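PDB 6VVC: Dot/Icm T4SS effector from Legionella pneumophila, which probably catalyses phosphoryl transfer as a kinase that Legionella delivers into host cells through its Dot/Icm secretion system and that host inositol hexakisphosphate activates. Local coordinates for residues Asp25-Tyr30 / Glu37-Arg42; Asn45-Val50 / Val61-Ser66; His139-Leu144 / Pro158-Ile163. All coordinates share one frame; numbering follows the deposited sequence.

Contact 1 of 3, residues Asp25-Tyr30 / Glu37-Arg42. With EDO (1,2-ethanediol), chain B.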
# COMPACT_ATOMS: atom_id res chain seq x y z
N ASP A 25 -5.65 -20.64 14.75
CA ASP A 25 -4.24 -20.51 14.41
C ASP A 25 -4.03 -20.99 12.98
O ASP A 25 -4.14 -22.18 12.69
CB ASP A 25 -3.39 -21.31 15.39
CG ASP A 25 -1.90 -21.13 15.17
OD1 ASP A 25 -1.51 -20.49 14.17
OD2 ASP A 25 -1.11 -21.62 16.00
N LEU A 26 -3.72 -20.05 12.08
CA LEU A 26 -3.48 -20.35 10.68
C LEU A 26 -2.00 -20.37 10.32
O LEU A 26 -1.67 -20.52 9.14
CB LEU A 26 -4.19 -19.32 9.79
CG LEU A 26 -5.65 -18.99 10.09
CD1 LEU A 26 -6.11 -17.88 9.15
CD2 LEU A 26 -6.53 -20.21 9.96
N THR A 27 -1.11 -20.24 11.30
CA THR A 27 0.31 -20.07 11.00
C THR A 27 0.88 -21.13 10.07
O THR A 27 1.68 -20.77 9.19
CB THR A 27 1.10 -20.05 12.32
OG1 THR A 27 0.54 -19.07 13.20
CG2 THR A 27 2.56 -19.72 12.06
N PRO A 28 0.53 -22.42 10.18
CA PRO A 28 1.15 -23.41 9.28
C PRO A 28 0.84 -23.19 7.81
O PRO A 28 1.54 -23.75 6.95
CB PRO A 28 0.57 -24.75 9.77
CG PRO A 28 0.10 -24.48 11.17
CD PRO A 28 -0.35 -23.05 11.17
N HIS A 29 -0.18 -22.40 7.48
CA HIS A 29 -0.47 -22.10 6.09
C HIS A 29 0.51 -21.09 5.49
O HIS A 29 0.58 -20.99 4.26
CB HIS A 29 -1.90 -21.56 5.94
CG HIS A 29 -2.96 -22.59 6.14
ND1 HIS A 29 -3.59 -23.23 5.09
CD2 HIS A 29 -3.52 -23.09 7.27
CE1 HIS A 29 -4.48 -24.08 5.56
NE2 HIS A 29 -4.46 -24.01 6.88
N TYR A 30 1.26 -20.37 6.32
CA TYR A 30 2.03 -19.23 5.83
C TYR A 30 3.47 -19.22 6.33
O TYR A 30 4.36 -18.73 5.63
CB TYR A 30 1.33 -17.93 6.24
CG TYR A 30 -0.07 -17.79 5.70
CD1 TYR A 30 -0.29 -17.57 4.34
CD2 TYR A 30 -1.17 -17.85 6.54
CE1 TYR A 30 -1.58 -17.44 3.84
CE2 TYR A 30 -2.46 -17.72 6.05
CZ TYR A 30 -2.65 -17.51 4.70
OH TYR A 30 -3.93 -17.38 4.20
N GLU A 37 8.65 -15.73 15.61
CA GLU A 37 8.43 -14.29 15.73
C GLU A 37 6.99 -13.89 15.43
O GLU A 37 6.48 -12.96 16.06
CB GLU A 37 9.38 -13.51 14.81
CG GLU A 37 9.32 -12.01 15.09
CD GLU A 37 10.36 -11.21 14.33
OE1 GLU A 37 11.08 -11.80 13.50
OE2 GLU A 37 10.45 -9.99 14.56
N PHE A 38 6.33 -14.56 14.49
CA PHE A 38 4.97 -14.21 14.12
C PHE A 38 4.07 -15.44 14.15
O PHE A 38 4.51 -16.56 13.87
CB PHE A 38 4.89 -13.59 12.71
CG PHE A 38 5.75 -12.38 12.53
CD1 PHE A 38 5.38 -11.16 13.07
CD2 PHE A 38 6.93 -12.47 11.80
CE1 PHE A 38 6.18 -10.05 12.90
CE2 PHE A 38 7.73 -11.36 11.63
CZ PHE A 38 7.35 -10.15 12.17
N LYS A 39 2.81 -15.21 14.51
CA LYS A 39 1.74 -16.16 14.33
C LYS A 39 0.59 -15.46 13.62
O LYS A 39 0.43 -14.24 13.72
CB LYS A 39 1.26 -16.76 15.66
CG LYS A 39 2.27 -17.69 16.31
CD LYS A 39 1.70 -18.40 17.52
CE LYS A 39 0.70 -19.49 17.13
NZ LYS A 39 1.35 -20.63 16.42
N ILE A 40 -0.20 -16.24 12.89
CA ILE A 40 -1.30 -15.71 12.08
C ILE A 40 -2.59 -16.34 12.58
O ILE A 40 -2.69 -17.57 12.69
CB ILE A 40 -1.07 -15.99 10.59
CG1 ILE A 40 0.22 -15.29 10.13
CG2 ILE A 40 -2.25 -15.49 9.76
CD1 ILE A 40 0.81 -15.86 8.87
N TYR A 41 -3.58 -15.50 12.87
CA TYR A 41 -4.82 -15.93 13.48
C TYR A 41 -6.01 -15.36 12.71
O TYR A 41 -5.94 -14.25 12.17
CB TYR A 41 -4.95 -15.47 14.94
CG TYR A 41 -3.89 -16.00 15.87
CD1 TYR A 41 -4.03 -17.23 16.48
CD2 TYR A 41 -2.76 -15.24 16.16
CE1 TYR A 41 -3.06 -17.71 17.35
CE2 TYR A 41 -1.79 -15.71 17.03
CZ TYR A 41 -1.95 -16.95 17.62
OH TYR A 41 -0.99 -17.42 18.48
N ARG A 42 -7.10 -16.12 12.68
CA ARG A 42 -8.39 -15.60 12.27
C ARG A 42 -9.25 -15.41 13.51
O ARG A 42 -9.53 -16.37 14.24
CB ARG A 42 -9.09 -16.53 11.28
CG ARG A 42 -10.42 -15.98 10.77
CD ARG A 42 -10.75 -16.49 9.38
NE ARG A 42 -10.61 -17.94 9.27
CZ ARG A 42 -9.87 -18.57 8.36
NH1 ARG A 42 -9.20 -17.90 7.43
NH2 ARG A 42 -9.81 -19.89 8.38
C1 EDO B . -6.49 -20.85 4.97
O1 EDO B . -7.58 -20.57 5.85
C2 EDO B . -5.34 -19.88 5.25
O2 EDO B . -5.85 -18.54 5.29
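Leu26 lays its CD1 methyl over one face of the Arg42 guanidinium, 3.5 Å from NH1. In the plane of that group, at its edge, sits O1 of a bound ethanediol, which takes a weak hydrogen bond from NH2. The diol's carbons lie over one face of the His29 ring, which has Leu26 O at its edge. O2 of the diol lies at the edge of the Tyr30 ring, beside its hydroxyl, and the CB of His29 stands over one face of that ring. The Ile40 CD1 methyl reaches Tyr30 obliquely, 3.4 Å from its CB, while the Tyr41 ring approaches the Asp25 backbone with its CD1.

The Asp25 carboxylate shows how one side chain can organise a turn and pin it to a strand. With CG anti to the backbone N (chi1 -175°), OD1 turns back to accept from Thr27 N at 2.9 Å, forming an Asx turn, and also takes the Thr27 OG1 proton on its syn lone pair at 2.7 Å. OG1 is thereby oriented to accept from Ile40 N (2.9 Å, 168° at the hydrogen). OD2 meets Lys39 NZ on its syn side, 22° out of plane, in a salt bridge of 2.7 Å. The backbone adds Leu26 N to Ile40 O at 2.8 Å.

Asp25 belongs to the short edge strand 24-25, antiparallel to strand 38-43. On that longer strand, Ile40 packs on Val47 of strand 46-53 and on Leu144 of strand 144-146, and Phe38 lies against helix 114-133.

Contact 2 of 3, residues Asn45-Val50 / Val61-Ser66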
# COMPACT_ATOMS: atom_id res chain seq x y z
N ASN A 45 -13.67 -13.64 11.80
CA ASN A 45 -13.68 -13.55 10.35
C ASN A 45 -12.62 -12.61 9.79
O ASN A 45 -12.65 -12.29 8.59
CB ASN A 45 -15.06 -13.13 9.83
CG ASN A 45 -16.17 -14.00 10.35
OD1 ASN A 45 -16.10 -15.23 10.28
ND2 ASN A 45 -17.21 -13.38 10.90
N GLU A 46 -11.68 -12.15 10.62
CA GLU A 46 -10.60 -11.27 10.19
C GLU A 46 -9.27 -11.93 10.52
O GLU A 46 -9.14 -12.59 11.56
CB GLU A 46 -10.72 -9.91 10.87
CG GLU A 46 -11.88 -9.08 10.34
CD GLU A 46 -12.09 -7.79 11.11
OE1 GLU A 46 -12.03 -7.82 12.35
OE2 GLU A 46 -12.30 -6.74 10.46
N VAL A 47 -8.29 -11.77 9.64
CA VAL A 47 -7.01 -12.46 9.73
C VAL A 47 -5.95 -11.46 10.18
O VAL A 47 -5.78 -10.40 9.56
CB VAL A 47 -6.63 -13.13 8.40
CG1 VAL A 47 -5.25 -13.77 8.49
CG2 VAL A 47 -7.68 -14.18 8.04
N TYR A 48 -5.23 -11.82 11.24
CA TYR A 48 -4.27 -10.95 11.89
C TYR A 48 -2.89 -11.60 11.90
O TYR A 48 -2.76 -12.82 11.98
CB TYR A 48 -4.66 -10.66 13.36
CG TYR A 48 -5.95 -9.91 13.58
CD1 TYR A 48 -7.18 -10.55 13.52
CD2 TYR A 48 -5.95 -8.55 13.88
CE1 TYR A 48 -8.36 -9.87 13.73
CE2 TYR A 48 -7.12 -7.86 14.10
CZ TYR A 48 -8.33 -8.52 14.03
OH TYR A 48 -9.50 -7.83 14.24
N ALA A 49 -1.85 -10.77 11.83
CA ALA A 49 -0.50 -11.19 12.17
C ALA A 49 -0.17 -10.67 13.56
O ALA A 49 -0.43 -9.50 13.87
CB ALA A 49 0.52 -10.66 11.16
N VAL A 50 0.38 -11.54 14.41
CA VAL A 50 0.76 -11.19 15.77
C VAL A 50 2.25 -11.40 15.93
O VAL A 50 2.77 -12.48 15.61
CB VAL A 50 -0.01 -12.03 16.81
CG1 VAL A 50 0.45 -11.66 18.22
CG2 VAL A 50 -1.51 -11.82 16.67
N VAL A 61 -1.52 -6.72 13.75
CA VAL A 61 -2.00 -5.93 12.63
C VAL A 61 -3.04 -6.75 11.87
O VAL A 61 -2.85 -7.94 11.62
CB VAL A 61 -0.85 -5.50 11.70
CG1 VAL A 61 -0.09 -6.71 11.17
CG2 VAL A 61 -1.40 -4.66 10.54
N LEU A 62 -4.14 -6.10 11.52
CA LEU A 62 -5.24 -6.73 10.80
C LEU A 62 -4.93 -6.69 9.31
O LEU A 62 -4.79 -5.61 8.73
CB LEU A 62 -6.55 -6.02 11.12
CG LEU A 62 -7.87 -6.67 10.69
CD1 LEU A 62 -9.02 -5.96 11.39
CD2 LEU A 62 -8.04 -6.63 9.19
N MET A 63 -4.84 -7.86 8.68
CA MET A 63 -4.40 -7.95 7.29
C MET A 63 -5.55 -8.01 6.31
O MET A 63 -5.56 -7.27 5.32
CB MET A 63 -3.48 -9.17 7.12
CG MET A 63 -2.20 -9.08 7.94
SD MET A 63 -1.00 -10.38 7.56
CE MET A 63 -1.96 -11.85 7.94
N TRP A 64 -6.54 -8.87 6.54
CA TRP A 64 -7.68 -8.95 5.63
C TRP A 64 -8.86 -9.59 6.35
O TRP A 64 -8.73 -10.16 7.43
CB TRP A 64 -7.34 -9.72 4.35
CG TRP A 64 -7.12 -11.20 4.51
CD1 TRP A 64 -8.07 -12.17 4.66
CD2 TRP A 64 -5.85 -11.88 4.51
NE1 TRP A 64 -7.48 -13.40 4.76
CE2 TRP A 64 -6.12 -13.26 4.67
CE3 TRP A 64 -4.53 -11.46 4.39
CZ2 TRP A 64 -5.11 -14.21 4.71
CZ3 TRP A 64 -3.52 -12.41 4.44
CH2 TRP A 64 -3.82 -13.77 4.60
N LYS A 65 -10.03 -9.48 5.71
CA LYS A 65 -11.26 -10.08 6.20
C LYS A 65 -11.58 -11.32 5.38
O LYS A 65 -11.57 -11.27 4.14
CB LYS A 65 -12.42 -9.09 6.13
CG LYS A 65 -13.68 -9.55 6.85
CD LYS A 65 -14.80 -8.54 6.72
CE LYS A 65 -15.97 -8.89 7.62
NZ LYS A 65 -17.12 -7.97 7.40
N SER A 66 -11.84 -12.43 6.06
CA SER A 66 -12.19 -13.67 5.39
C SER A 66 -13.67 -13.70 5.04
O SER A 66 -14.48 -12.94 5.58
CB SER A 66 -11.83 -14.88 6.25
OG SER A 66 -10.45 -15.17 6.17
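From Glu46 opposite Lys65 to Ala49 opposite Val61 the strand segments pair antiparallel (148°), axes 4.6 Å apart at their closest, the register slipping by one residue at Val47.

On the face carrying Val47 and Trp64, the two side chains run alongside each other in the same direction. Trp64 holds CG between its backbone N and carbonyl carbon (chi1 69°), which lays the indole against the Val47 side chain. Val47 CB then sits over the five-membered ring, 3.9 Å from its centroid and 17° off the normal, a CH-pi contact, with the CG2 branch toward NE1 and CG1 toward CZ2.

The hairpin formed by strands 46-53 and 56-65 is the last pair in a four-stranded antiparallel sheet, and the bulged strand 56-65 is one of its two outer strands. At the slip, Val47 O accepts from Met63 N at 2.8 Å and, weakly, from Trp64 N at 3.5 Å, while Val47 N gives a nearly straight bond to Trp64 O. Two residues thus face one, and Met63 has a near-helical backbone: a classic beta bulge. Met63, the extra residue of the bulge pair, also meets Val47 and Ala49: its chain, bent at chi3, puts CE 3.8 Å from Val47 CG1 and SD 3.9 Å from Ala49 CB. Helix 114-133 touches Ala49, Val61 and Met63.

On the other face, Leu62 lies over the Tyr48 ring. Its CG is 4.1 Å from the ring centroid, again a CH-pi contact, and CD1 continues past the hydroxyl to the Glu46 carboxylate, 3.5 Å from OE2. Helix 16-21 packs against the same Tyr48 through Ile20. At the open end of the hairpin, Ser66 N donates to Asn45 O, and Ser66 OG is bound in turn by Arg42 NH1.

Contact 3 of 3, residues His139-Leu144 / Pro158-Ile163. With EDO (1,2-ethanediol), chain E.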
# COMPACT_ATOMS: atom_id res chain seq x y z
N HIS A 139 -4.88 1.52 3.99
CA HIS A 139 -5.09 1.83 2.58
C HIS A 139 -4.69 0.70 1.64
O HIS A 139 -4.88 0.82 0.43
CB HIS A 139 -4.30 3.08 2.19
CG HIS A 139 -4.82 4.34 2.80
ND1 HIS A 139 -5.98 4.95 2.36
CD2 HIS A 139 -4.35 5.11 3.81
CE1 HIS A 139 -6.20 6.04 3.08
NE2 HIS A 139 -5.23 6.16 3.96
N PHE A 140 -4.13 -0.39 2.17
CA PHE A 140 -3.58 -1.46 1.35
C PHE A 140 -4.15 -2.79 1.80
O PHE A 140 -4.23 -3.07 3.00
CB PHE A 140 -2.05 -1.47 1.45
CG PHE A 140 -1.42 -0.15 1.12
CD1 PHE A 140 -1.08 0.16 -0.18
CD2 PHE A 140 -1.17 0.78 2.12
CE1 PHE A 140 -0.51 1.37 -0.49
CE2 PHE A 140 -0.59 1.99 1.81
CZ PHE A 140 -0.26 2.29 0.51
N VAL A 141 -4.57 -3.61 0.84
CA VAL A 141 -5.08 -4.94 1.09
C VAL A 141 -4.03 -5.92 0.57
O VAL A 141 -3.92 -6.14 -0.65
CB VAL A 141 -6.45 -5.17 0.44
CG1 VAL A 141 -6.96 -6.56 0.74
CG2 VAL A 141 -7.44 -4.12 0.93
N LEU A 142 -3.25 -6.50 1.48
CA LEU A 142 -2.11 -7.33 1.14
C LEU A 142 -2.37 -8.77 1.57
O LEU A 142 -2.94 -9.02 2.64
CB LEU A 142 -0.84 -6.82 1.82
CG LEU A 142 -0.51 -5.34 1.62
CD1 LEU A 142 0.74 -4.95 2.41
CD2 LEU A 142 -0.32 -5.05 0.14
N GLY A 143 -1.93 -9.72 0.74
CA GLY A 143 -2.03 -11.12 1.03
C GLY A 143 -0.69 -11.75 1.34
O GLY A 143 0.31 -11.07 1.61
N LEU A 144 -0.66 -13.08 1.29
CA LEU A 144 0.53 -13.86 1.60
C LEU A 144 0.58 -15.08 0.69
O LEU A 144 -0.43 -15.47 0.09
CB LEU A 144 0.55 -14.32 3.07
CG LEU A 144 0.69 -13.28 4.17
CD1 LEU A 144 0.51 -13.94 5.53
CD2 LEU A 144 2.03 -12.58 4.10
N PRO A 158 -6.43 -10.99 -1.14
CA PRO A 158 -7.67 -10.88 -0.36
C PRO A 158 -8.74 -10.07 -1.07
O PRO A 158 -8.46 -9.12 -1.81
CB PRO A 158 -7.21 -10.18 0.93
CG PRO A 158 -5.75 -10.46 1.01
CD PRO A 158 -5.27 -10.47 -0.40
N LYS A 159 -9.98 -10.46 -0.82
CA LYS A 159 -11.17 -9.83 -1.39
C LYS A 159 -11.77 -8.86 -0.38
O LYS A 159 -11.37 -8.82 0.78
CB LYS A 159 -12.17 -10.91 -1.81
CG LYS A 159 -11.56 -12.01 -2.67
CD LYS A 159 -10.90 -11.44 -3.92
CE LYS A 159 -10.44 -12.53 -4.89
NZ LYS A 159 -9.35 -13.39 -4.35
N ILE A 160 -12.75 -8.08 -0.83
CA ILE A 160 -13.29 -7.02 0.01
C ILE A 160 -14.68 -6.64 -0.48
O ILE A 160 -15.01 -6.78 -1.66
CB ILE A 160 -12.34 -5.79 0.02
CG1 ILE A 160 -12.75 -4.82 1.13
CG2 ILE A 160 -12.37 -5.08 -1.33
CD1 ILE A 160 -11.80 -3.65 1.29
N ASN A 161 -15.50 -6.15 0.45
CA ASN A 161 -16.81 -5.57 0.15
C ASN A 161 -16.62 -4.07 -0.03
O ASN A 161 -16.50 -3.33 0.94
CB ASN A 161 -17.80 -5.88 1.28
CG ASN A 161 -19.19 -5.35 1.00
OD1 ASN A 161 -19.61 -5.24 -0.15
ND2 ASN A 161 -19.92 -5.03 2.06
N ALA A 162 -16.57 -3.62 -1.28
CA ALA A 162 -16.26 -2.23 -1.56
C ALA A 162 -16.72 -1.87 -2.96
O ALA A 162 -17.03 -2.74 -3.78
CB ALA A 162 -14.76 -1.96 -1.39
N ILE A 163 -16.74 -0.57 -3.24
CA ILE A 163 -17.32 -0.04 -4.47
C ILE A 163 -16.24 0.76 -5.19
O ILE A 163 -15.23 1.16 -4.58
CB ILE A 163 -18.56 0.84 -4.19
CG1 ILE A 163 -18.21 1.95 -3.19
CG2 ILE A 163 -19.69 -0.02 -3.64
CD1 ILE A 163 -19.32 2.95 -2.97
C1 EDO E . -13.56 -15.13 -1.85
O1 EDO E . -14.45 -16.08 -1.25
C2 EDO E . -12.13 -15.43 -1.43
O2 EDO E . -11.30 -15.55 -2.60
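Val141 and Pro158 bring together two irregular segments whose places in the chain probably correspond to landmarks of the protein kinase fold. Residues 139-144 lie between helix 114-133 and strand 144-146, running into that strand at Leu144, and residues 158-163 leave strand 154-156 for helix 167-186. This order is consistent with the loop between helix C and strand 4 packing against the hinge that joins the two lobes. Neither segment is regular helix or strand where they meet.

The apolar contacts come first. The side chains of Val141 and Pro158 pass alongside each other, pointing opposite ways, and only the CG1 branch of the valine touches the ring, 3.6 Å from Pro158 CB; chi1 of -179°, with CG1 opposite the backbone N, places that methyl there. The other branch, CG2, looks along the second segment and meets the far end of Ile160, whose chain is extended, at a looser 4.4 Å to CD1.

Polar links between the segments are absent: no hydrogen bond crosses, and Pro158 has no N-H to offer. Backbone bonds go to other partners: Val141 pairs with Thr215, Leu144 with Tyr156 of strand 154-156, and on the other segment Ile163 with Ala208. Leu142 starts away from the proline, and its side chain touches Gln128 of helix 114-133 as well as Leu218 and Phe222. Lys159 NZ bonds to Met157 O and, weakly, to a bound ethanediol.

The last group is side chain against main chain. Leu142 O lies 3.6 Å from Pro158 CG, a van der Waals approach, and the ring continues over Gly143. Because the glycine carries no side chain on the surface it turns to the proline, Pro158 CD can settle 3.6 Å from Gly143 CA.

Along the chain the three contacts follow in series, each closing before the next opens. Contacts 1 and 2, centres about 10 Å apart, belong to one antiparallel sheet: strands 38-43 and 46-53 are neighbours, joined by backbone bonds such as Tyr48 N to Tyr41 O. Contact 3 lies about 11 Å from contact 2 and about 19 Å from contact 1, centre to centre, nearer the centre of the molecule. Trp64 bridges to it, resting on Pro158 and Gly143, while Leu144 meets Tyr30 and Met63. Helix 114-133 touches residues of all three. The sheet is thus packed against helix 114-133 and the segments of contact 3, which probably lie near the hinge between the lobes.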